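Local coordinates for glucose-binding protein (Thermus thermophilus HB27, PDB 2B3F), which binds glucose or galactose between the lobes of a periplasmic-type receptor and is probably part of a binding-protein-dependent sugar transport system, at residues R140-F145 against F238-D243; P160-E165 against V228-Q233; R210-A215 against E365-T370. One frame throughout, in Å; residues are numbered along the deposited sequence.

Contact 1 (R140-F145 against F238-D243); sequences RTWDKF and FNIMGD. Unlike the reference sequence in segment 140-145: Lys144 (reference Glu). Unlike the reference sequence in segment 238-243: Ile240 (reference Val).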
loop_
_atom_site.group_PDB
_atom_site.type_symbol
_atom_site.label_atom_id
_atom_site.label_comp_id
_atom_site.label_asym_id
_atom_site.label_seq_id
_atom_site.Cartn_x
_atom_site.Cartn_y
_atom_site.Cartn_z
ATOM N N ARG A 140 -13.012 -6.848 -16.623
ATOM C CA ARG A 140 -12.756 -7.883 -15.627
ATOM C C ARG A 140 -11.474 -8.686 -15.896
ATOM O O ARG A 140 -11.042 -9.463 -15.038
ATOM C CB ARG A 140 -13.984 -8.805 -15.478
ATOM C CG ARG A 140 -14.150 -9.894 -16.560
ATOM C CD ARG A 140 -15.400 -10.795 -16.313
ATOM N NE ARG A 140 -16.633 -10.008 -16.129
ATOM C CZ ARG A 140 -17.429 -9.565 -17.114
ATOM N NH1 ARG A 140 -17.150 -9.822 -18.396
ATOM N NH2 ARG A 140 -18.520 -8.855 -16.814
ATOM N N THR A 141 -10.868 -8.496 -17.077
ATOM C CA THR A 141 -9.597 -9.138 -17.425
ATOM C C THR A 141 -8.719 -8.136 -18.154
ATOM O O THR A 141 -9.213 -7.134 -18.642
ATOM C CB THR A 141 -9.785 -10.318 -18.388
ATOM O OG1 THR A 141 -10.331 -9.835 -19.626
ATOM C CG2 THR A 141 -10.693 -11.379 -17.787
ATOM N N TRP A 142 -7.421 -8.417 -18.251
ATOM C CA TRP A 142 -6.522 -7.499 -18.974
ATOM C C TRP A 142 -6.799 -7.446 -20.482
ATOM O O TRP A 142 -6.657 -6.377 -21.092
ATOM C CB TRP A 142 -5.033 -7.767 -18.664
ATOM C CG TRP A 142 -4.684 -7.312 -17.274
ATOM C CD1 TRP A 142 -4.284 -8.098 -16.225
ATOM C CD2 TRP A 142 -4.767 -5.969 -16.767
ATOM N NE1 TRP A 142 -4.097 -7.315 -15.105
ATOM C CE2 TRP A 142 -4.386 -6.009 -15.410
ATOM C CE3 TRP A 142 -5.110 -4.734 -17.329
ATOM C CZ2 TRP A 142 -4.340 -4.858 -14.612
ATOM C CZ3 TRP A 142 -5.068 -3.596 -16.528
ATOM C CH2 TRP A 142 -4.695 -3.672 -15.187
ATOM N N ASP A 143 -7.246 -8.556 -21.066
ATOM C CA ASP A 143 -7.637 -8.538 -22.490
ATOM C C ASP A 143 -8.823 -7.618 -22.723
ATOM O O ASP A 143 -8.801 -6.800 -23.642
ATOM C CB ASP A 143 -7.933 -9.952 -23.015
ATOM C CG ASP A 143 -6.665 -10.743 -23.304
ATOM O OD1 ASP A 143 -5.589 -10.141 -23.463
ATOM O OD2 ASP A 143 -6.723 -11.981 -23.351
ATOM N N LYS A 144 -9.845 -7.723 -21.881
ATOM C CA LYS A 144 -10.997 -6.822 -21.983
ATOM C C LYS A 144 -10.647 -5.355 -21.654
ATOM O O LYS A 144 -11.198 -4.426 -22.234
ATOM C CB LYS A 144 -12.155 -7.320 -21.108
ATOM C CG LYS A 144 -12.681 -8.708 -21.510
ATOM C CD LYS A 144 -13.743 -9.232 -20.530
ATOM C CE LYS A 144 -14.194 -10.645 -20.893
ATOM N NZ LYS A 144 -15.683 -10.812 -20.815
ATOM N N PHE A 145 -9.725 -5.150 -20.719
ATOM C CA PHE A 145 -9.214 -3.812 -20.428
ATOM C C PHE A 145 -8.583 -3.182 -21.672
ATOM O O PHE A 145 -8.856 -2.037 -22.012
ATOM C CB PHE A 145 -8.186 -3.878 -19.271
ATOM C CG PHE A 145 -7.518 -2.570 -18.974
ATOM C CD1 PHE A 145 -8.053 -1.691 -18.039
ATOM C CD2 PHE A 145 -6.340 -2.224 -19.612
ATOM C CE1 PHE A 145 -7.432 -0.480 -17.770
ATOM C CE2 PHE A 145 -5.716 -1.016 -19.358
ATOM C CZ PHE A 145 -6.266 -0.138 -18.439
ATOM N N PHE A 238 -9.922 4.898 -16.040
ATOM C CA PHE A 238 -9.510 3.969 -14.999
ATOM C C PHE A 238 -8.228 4.421 -14.307
ATOM O O PHE A 238 -7.404 5.118 -14.886
ATOM C CB PHE A 238 -9.262 2.588 -15.588
ATOM C CG PHE A 238 -10.356 2.105 -16.507
ATOM C CD1 PHE A 238 -11.619 1.809 -16.009
ATOM C CD2 PHE A 238 -10.118 1.945 -17.871
ATOM C CE1 PHE A 238 -12.631 1.352 -16.863
ATOM C CE2 PHE A 238 -11.119 1.507 -18.721
ATOM C CZ PHE A 238 -12.370 1.206 -18.219
ATOM N N ASN A 239 -8.066 3.964 -13.063
ATOM C CA ASN A 239 -6.785 4.104 -12.347
ATOM C C ASN A 239 -6.609 2.874 -11.464
ATOM O O ASN A 239 -7.562 2.446 -10.842
ATOM C CB ASN A 239 -6.777 5.369 -11.501
ATOM C CG ASN A 239 -5.430 5.640 -10.845
ATOM O OD1 ASN A 239 -4.369 5.655 -11.519
ATOM N ND2 ASN A 239 -5.458 5.905 -9.547
ATOM N N ILE A 240 -5.400 2.314 -11.429
ATOM C CA ILE A 240 -5.108 1.163 -10.543
ATOM C C ILE A 240 -4.341 1.720 -9.346
ATOM O O ILE A 240 -3.223 2.192 -9.498
ATOM C CB ILE A 240 -4.260 0.078 -11.251
ATOM C CG1 ILE A 240 -4.946 -0.449 -12.535
ATOM C CG2 ILE A 240 -3.948 -1.076 -10.298
ATOM C CD1 ILE A 240 -6.336 -0.992 -12.359
ATOM N N MET A 241 -4.920 1.680 -8.143
ATOM C CA MET A 241 -4.264 2.293 -6.996
ATOM C C MET A 241 -4.854 1.723 -5.697
ATOM O O MET A 241 -6.005 1.261 -5.683
ATOM C CB MET A 241 -4.457 3.808 -7.068
ATOM C CG MET A 241 -3.791 4.652 -5.994
ATOM S SD MET A 241 -2.068 4.231 -5.724
ATOM C CE MET A 241 -1.320 4.346 -7.355
ATOM N N GLY A 242 -4.071 1.765 -4.636
ATOM C CA GLY A 242 -4.556 1.327 -3.329
ATOM C C GLY A 242 -5.736 2.136 -2.848
ATOM O O GLY A 242 -5.964 3.262 -3.308
ATOM N N ASP A 243 -6.464 1.600 -1.870
ATOM C CA ASP A 243 -7.695 2.232 -1.415
ATOM C C ASP A 243 -7.538 3.466 -0.529
ATOM O O ASP A 243 -8.539 4.058 -0.097
ATOM C CB ASP A 243 -8.715 1.213 -0.849
ATOM C CG ASP A 243 -8.127 0.197 0.131
ATOM O OD1 ASP A 243 -6.989 0.336 0.636
ATOM O OD2 ASP A 243 -8.844 -0.801 0.384
#
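Phe238 reaches from its strand toward Phe145 on the facing helix, and its side chain can be followed outward atom by atom. CB of Phe238 already lies 4.2 Å from Phe145 CE1, and CG is hardly nearer. The approach is closest at Phe238 CD2, 3.6 Å from Phe145 CE1; past it the ring draws away from Phe145 through CE2 to CZ. Elsewhere the Phe238 side chain touches Pro139, Met124 and Tyr126. The two phenylalanines slide past each other in opposite directions, and their rings meet obliquely, planes at 47° and centroids 5.6 Å apart. Phe145 is brought there by a CG anti to the backbone N (chi1 175°), which sends the ring forward although its CB starts out to one side. Within the helix, Trp142 CZ3 lies over the centre of the Phe145 ring, 3.5 Å above the plane. The indole meets Ile240 with its rim, Trp142 CH2 standing 4.2 Å from Ile240 CG1. At the start of this helix Thr141 is the N-cap, its OG1 accepting from Lys144 N at 3.1 Å. The whole is an apolar helix-on-sheet contact: helix 142-154 lies against strand 238-240, which is flanked in its sheet by strands 161-162 and 123-126, while Leu172 and Ser175 of helix 166-190 touch Ile240 and Ala179 of the same helix touches Trp142.

Contact 2 (P160-E165 against V228-Q233); sequences PLALGE and VDRVVQ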
loop_
_atom_site.group_PDB
_atom_site.type_symbol
_atom_site.label_atom_id
_atom_site.label_comp_id
_atom_site.label_asym_id
_atom_site.label_seq_id
_atom_site.Cartn_x
_atom_site.Cartn_y
_atom_site.Cartn_z
ATOM N N PRO A 160 -6.882 6.490 -21.743
ATOM C CA PRO A 160 -7.916 5.927 -20.869
ATOM C C PRO A 160 -7.423 5.467 -19.488
ATOM O O PRO A 160 -8.238 5.362 -18.566
ATOM C CB PRO A 160 -8.431 4.712 -21.657
ATOM C CG PRO A 160 -7.988 4.929 -23.059
ATOM C CD PRO A 160 -6.722 5.697 -22.977
ATOM N N LEU A 161 -6.130 5.183 -19.364
ATOM C CA LEU A 161 -5.545 4.806 -18.063
ATOM C C LEU A 161 -4.806 5.983 -17.448
ATOM O O LEU A 161 -3.926 6.571 -18.080
ATOM C CB LEU A 161 -4.608 3.609 -18.216
ATOM C CG LEU A 161 -3.917 3.149 -16.918
ATOM C CD1 LEU A 161 -4.951 2.677 -15.919
ATOM C CD2 LEU A 161 -2.909 2.062 -17.207
ATOM N N ALA A 162 -5.183 6.334 -16.216
ATOM C CA ALA A 162 -4.480 7.333 -15.426
ATOM C C ALA A 162 -3.305 6.655 -14.739
ATOM O O ALA A 162 -3.439 5.526 -14.246
ATOM C CB ALA A 162 -5.410 7.965 -14.388
ATOM N N LEU A 163 -2.167 7.330 -14.733
ATOM C CA LEU A 163 -0.944 6.820 -14.130
ATOM C C LEU A 163 -0.069 7.990 -13.666
ATOM O O LEU A 163 -0.139 9.082 -14.247
ATOM C CB LEU A 163 -0.224 5.942 -15.144
ATOM C CG LEU A 163 0.983 5.122 -14.724
ATOM C CD1 LEU A 163 0.622 4.157 -13.622
ATOM C CD2 LEU A 163 1.495 4.399 -15.943
ATOM N N GLY A 164 0.716 7.780 -12.607
ATOM C CA GLY A 164 1.609 8.795 -12.065
ATOM C C GLY A 164 3.076 8.373 -12.040
ATOM O O GLY A 164 3.546 7.555 -12.856
ATOM N N GLU A 165 3.772 8.899 -11.042
ATOM C CA GLU A 165 5.197 8.729 -10.859
ATOM C C GLU A 165 5.636 7.260 -10.695
ATOM O O GLU A 165 4.818 6.341 -10.539
ATOM C CB GLU A 165 5.676 9.564 -9.664
ATOM C CG GLU A 165 5.108 9.114 -8.298
ATOM C CD GLU A 165 5.677 9.898 -7.146
ATOM O OE1 GLU A 165 6.929 9.960 -7.034
ATOM O OE2 GLU A 165 4.889 10.438 -6.338
ATOM N N VAL A 228 -5.432 10.063 -9.724
ATOM C CA VAL A 228 -6.833 9.870 -9.379
ATOM C C VAL A 228 -7.679 11.010 -9.938
ATOM O O VAL A 228 -8.761 10.766 -10.479
ATOM C CB VAL A 228 -7.053 9.730 -7.831
ATOM C CG1 VAL A 228 -8.555 9.680 -7.499
ATOM C CG2 VAL A 228 -6.355 8.465 -7.330
ATOM N N ASP A 229 -7.175 12.230 -9.793
ATOM C CA ASP A 229 -7.860 13.419 -10.277
ATOM C C ASP A 229 -8.208 13.284 -11.765
ATOM O O ASP A 229 -9.264 13.739 -12.182
ATOM C CB ASP A 229 -6.994 14.668 -10.080
ATOM C CG ASP A 229 -6.941 15.149 -8.651
ATOM O OD1 ASP A 229 -7.734 14.669 -7.789
ATOM O OD2 ASP A 229 -6.108 16.039 -8.396
ATOM N N ARG A 230 -7.337 12.664 -12.563
ATOM C CA ARG A 230 -7.628 12.487 -13.993
ATOM C C ARG A 230 -8.883 11.686 -14.220
ATOM O O ARG A 230 -9.656 11.976 -15.133
ATOM C CB ARG A 230 -6.460 11.824 -14.763
ATOM C CG ARG A 230 -5.238 12.718 -14.902
ATOM C CD ARG A 230 -4.116 12.034 -15.656
ATOM N NE ARG A 230 -4.505 11.769 -17.031
ATOM C CZ ARG A 230 -4.421 12.652 -18.016
ATOM N NH1 ARG A 230 -3.917 13.863 -17.787
ATOM N NH2 ARG A 230 -4.837 12.311 -19.227
ATOM N N VAL A 231 -9.098 10.662 -13.404
ATOM C CA VAL A 231 -10.309 9.876 -13.483
ATOM C C VAL A 231 -11.532 10.718 -13.062
ATOM O O VAL A 231 -12.576 10.693 -13.742
ATOM C CB VAL A 231 -10.205 8.580 -12.635
ATOM C CG1 VAL A 231 -11.503 7.812 -12.659
ATOM C CG2 VAL A 231 -9.081 7.711 -13.152
ATOM N N VAL A 232 -11.408 11.454 -11.961
ATOM C CA VAL A 232 -12.506 12.309 -11.473
ATOM C C VAL A 232 -12.920 13.320 -12.565
ATOM O O VAL A 232 -14.105 13.602 -12.756
ATOM C CB VAL A 232 -12.121 12.997 -10.157
ATOM C CG1 VAL A 232 -13.225 13.976 -9.676
ATOM C CG2 VAL A 232 -11.844 11.897 -9.079
ATOM N N GLN A 233 -11.926 13.805 -13.294
ATOM C CA GLN A 233 -12.110 14.745 -14.411
ATOM C C GLN A 233 -12.589 14.120 -15.738
ATOM O O GLN A 233 -12.994 14.836 -16.648
ATOM C CB GLN A 233 -10.792 15.455 -14.654
ATOM C CG GLN A 233 -10.402 16.376 -13.537
ATOM C CD GLN A 233 -8.920 16.656 -13.490
ATOM O OE1 GLN A 233 -8.142 16.048 -14.222
ATOM N NE2 GLN A 233 -8.511 17.572 -12.617
HETATM O O HOH W 1 -4.904 9.229 -18.431
#
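Ala162 sends its methyl toward helix 224-233, where it touches two successive residues. CB of Ala162 lies 4.0 Å from Arg230 CB and 3.9 Å from Val231 CG2, so one methyl bears on the base of an arginine and on one branch of a valine. The backbones can come close because so little stands between them: the CA atoms of Ala162 and Arg230 are 6.2 Å apart. Val231 offers CG2, the branch lying beside its own backbone N, while CG1 stands anti to that N (chi1 177°). Arg230 begins with its CG anti to the carbonyl carbon and continues extended through CD, then bends at chi3 (65°), and this bend turns NE to the edge of the contact instead of letting the chain run straight on. A water accepts from Arg230 NE at 2.9 Å and can donate to Leu161 O, 2.9 Å away from it. The side chain of Leu161 leaves on the other side of the strand and packs on Phe145 and Leu172. The short, weakly bonded strand at about 161-162 lies at one edge of a four-stranded sheet; Ala162 pairs through its backbone with Phe238, and helix 224-233 lies alongside. In chemical terms the contact has two layers, consistent with Arg230 being partly exposed: methyl and methylene groups make the apolar one, and polarity is handled at the margin by a single water between the arginine and a strand carbonyl.

Contact 3 (R210-A215 against E365-T370); sequences RVLDCA and EIFLQT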
loop_
_atom_site.group_PDB
_atom_site.type_symbol
_atom_site.label_atom_id
_atom_site.label_comp_id
_atom_site.label_asym_id
_atom_site.label_seq_id
_atom_site.Cartn_x
_atom_site.Cartn_y
_atom_site.Cartn_z
ATOM N N ARG A 210 1.697 -3.423 -22.704
ATOM C CA ARG A 210 0.492 -3.107 -23.456
ATOM C C ARG A 210 -0.388 -2.161 -22.657
ATOM O O ARG A 210 -0.935 -1.195 -23.186
ATOM C CB ARG A 210 -0.284 -4.367 -23.799
ATOM C CG ARG A 210 0.446 -5.308 -24.725
ATOM C CD ARG A 210 -0.473 -6.472 -25.026
ATOM N NE ARG A 210 0.026 -7.382 -26.050
ATOM C CZ ARG A 210 -0.161 -7.214 -27.360
ATOM N NH1 ARG A 210 -0.843 -6.173 -27.846
ATOM N NH2 ARG A 210 0.329 -8.112 -28.194
ATOM N N VAL A 211 -0.525 -2.446 -21.357
ATOM C CA VAL A 211 -1.338 -1.626 -20.481
ATOM C C VAL A 211 -0.747 -0.204 -20.398
ATOM O O VAL A 211 -1.466 0.792 -20.419
ATOM C CB VAL A 211 -1.448 -2.293 -19.083
ATOM C CG1 VAL A 211 -2.120 -1.367 -18.080
ATOM C CG2 VAL A 211 -2.187 -3.630 -19.197
ATOM N N LEU A 212 0.572 -0.123 -20.330
ATOM C CA LEU A 212 1.280 1.163 -20.257
ATOM C C LEU A 212 0.956 2.049 -21.477
ATOM O O LEU A 212 0.898 3.280 -21.375
ATOM C CB LEU A 212 2.791 0.895 -20.206
ATOM C CG LEU A 212 3.716 1.629 -19.259
ATOM C CD1 LEU A 212 3.143 1.751 -17.843
ATOM C CD2 LEU A 212 5.078 0.937 -19.273
ATOM N N ASP A 213 0.753 1.406 -22.628
ATOM C CA ASP A 213 0.404 2.151 -23.852
ATOM C C ASP A 213 -0.988 2.784 -23.801
ATOM O O ASP A 213 -1.336 3.534 -24.714
ATOM C CB ASP A 213 0.541 1.273 -25.112
ATOM C CG ASP A 213 1.977 1.109 -25.570
ATOM O OD1 ASP A 213 2.871 1.838 -25.074
ATOM O OD2 ASP A 213 2.225 0.236 -26.450
ATOM N N CYS A 214 -1.772 2.516 -22.749
ATOM C CA CYS A 214 -3.066 3.181 -22.530
ATOM C C CYS A 214 -3.006 4.389 -21.591
ATOM O O CYS A 214 -4.035 5.042 -21.344
ATOM C CB CYS A 214 -4.065 2.180 -21.965
ATOM S SG CYS A 214 -4.248 0.686 -22.971
ATOM N N ALA A 215 -1.813 4.666 -21.068
ATOM C CA ALA A 215 -1.611 5.631 -19.998
ATOM C C ALA A 215 -1.265 7.021 -20.510
ATOM O O ALA A 215 -0.784 7.185 -21.644
ATOM C CB ALA A 215 -0.507 5.139 -19.042
ATOM N N GLU A 365 12.327 1.785 -14.332
ATOM C CA GLU A 365 12.949 2.764 -15.268
ATOM C C GLU A 365 13.444 2.100 -16.549
ATOM O O GLU A 365 13.164 2.578 -17.662
ATOM C CB GLU A 365 14.099 3.508 -14.618
ATOM C CG GLU A 365 13.646 4.525 -13.603
ATOM C CD GLU A 365 14.785 5.317 -12.985
ATOM O OE1 GLU A 365 15.912 4.772 -12.852
ATOM O OE2 GLU A 365 14.547 6.498 -12.617
ATOM N N ILE A 366 14.162 0.989 -16.410
ATOM C CA ILE A 366 14.706 0.311 -17.589
ATOM C C ILE A 366 13.631 -0.383 -18.437
ATOM O O ILE A 366 13.808 -0.560 -19.660
ATOM C CB ILE A 366 15.944 -0.587 -17.261
ATOM C CG1 ILE A 366 15.595 -1.771 -16.372
ATOM C CG2 ILE A 366 16.984 0.258 -16.571
ATOM C CD1 ILE A 366 15.157 -2.997 -17.090
ATOM N N PHE A 367 12.492 -0.729 -17.846
ATOM C CA PHE A 367 11.399 -1.168 -18.683
ATOM C C PHE A 367 10.826 0.043 -19.434
ATOM O O PHE A 367 10.488 -0.082 -20.602
ATOM C CB PHE A 367 10.283 -1.885 -17.936
ATOM C CG PHE A 367 9.241 -2.430 -18.854
ATOM C CD1 PHE A 367 9.533 -3.514 -19.677
ATOM C CD2 PHE A 367 7.997 -1.835 -18.956
ATOM C CE1 PHE A 367 8.588 -4.026 -20.533
ATOM C CE2 PHE A 367 7.045 -2.322 -19.844
ATOM C CZ PHE A 367 7.337 -3.426 -20.625
ATOM N N LEU A 368 10.710 1.193 -18.772
ATOM C CA LEU A 368 10.095 2.347 -19.441
ATOM C C LEU A 368 10.932 2.775 -20.652
ATOM O O LEU A 368 10.378 3.158 -21.682
ATOM C CB LEU A 368 9.889 3.540 -18.509
ATOM C CG LEU A 368 8.709 3.576 -17.527
ATOM C CD1 LEU A 368 7.638 2.577 -17.840
ATOM C CD2 LEU A 368 9.174 3.320 -16.146
ATOM N N GLN A 369 12.257 2.710 -20.546
ATOM C CA GLN A 369 13.094 3.108 -21.688
ATOM C C GLN A 369 13.222 2.027 -22.750
ATOM O O GLN A 369 13.037 2.330 -23.929
ATOM C CB GLN A 369 14.463 3.643 -21.258
ATOM C CG GLN A 369 14.377 4.915 -20.408
ATOM C CD GLN A 369 13.342 5.959 -20.922
ATOM O OE1 GLN A 369 12.204 6.039 -20.410
ATOM N NE2 GLN A 369 13.738 6.751 -21.934
ATOM N N THR A 370 13.496 0.785 -22.373
ATOM C CA THR A 370 13.651 -0.292 -23.357
ATOM C C THR A 370 12.333 -0.880 -23.860
ATOM O O THR A 370 12.270 -1.391 -24.976
ATOM C CB THR A 370 14.470 -1.472 -22.790
ATOM O OG1 THR A 370 13.729 -2.103 -21.739
ATOM C CG2 THR A 370 15.819 -0.999 -22.247
#
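Leu212 lays its CD2 methyl across the end of Leu368 and along the rim of Phe367, joining helix 199-212 to helix 354-370. This is helix-to-helix packing within the two-lobed periplasmic-binding-protein fold, in a member of the bacterial solute-binding protein 1 family, and it lies well away from the sugar pocket. The two leucines cross at about a right angle. Leu212 CD2 stands 3.4 Å from Leu368 CD1, tighter than usual carbon contact and doubtful in detail. Both side chains have unusual torsions: chi1 of Leu212 is -136° and chi2 of Leu368 is -16°. The approach to Phe367 is easier, with Leu212 CD2 lying 3.8 Å from CE2 of Phe367, at the ring edge and near its plane. Here the side chains pass in opposite directions, and the phenylalanine also meets the ring of Trp205. A type I beta turn runs from Leu212 to Ala215, closed by a bond of 3.1 Å from Ala215 N to Leu212 O; the other branch of the leucine, CD1 of Leu212, packs on Leu163. On the partner helix the polar detail lies away from the leucines, where Thr370 folds its hydroxyl back on the preceding turn: OG1 of Thr370 donates to Ile366 O at 2.6 Å, tilted 21° from the carbonyl plane, and this oxygen also accepts from Thr370 N.

How the contacts relate
All three contacts are buried and lie on the same side of the chain's centre, and they show how an apolar interior changes character toward its margins. Contact 1 involves buried residues throughout and is largely aromatic. Contact 2, on another part of the same sheet, is made of smaller groups and takes in water at the partly exposed Arg230; its strand 161-162 is joined to strand 238-240 of contact 1 by probable backbone hydrogen bonds. Contact 3, farthest from the chain's centre, packs helix on helix through two leucines, Leu368 partly exposed, and the edge of a phenylalanine. Its Val211 packs on Trp142 and Phe145 of contact 1, while Cys214 O probably receives Leu161 N of contact 2.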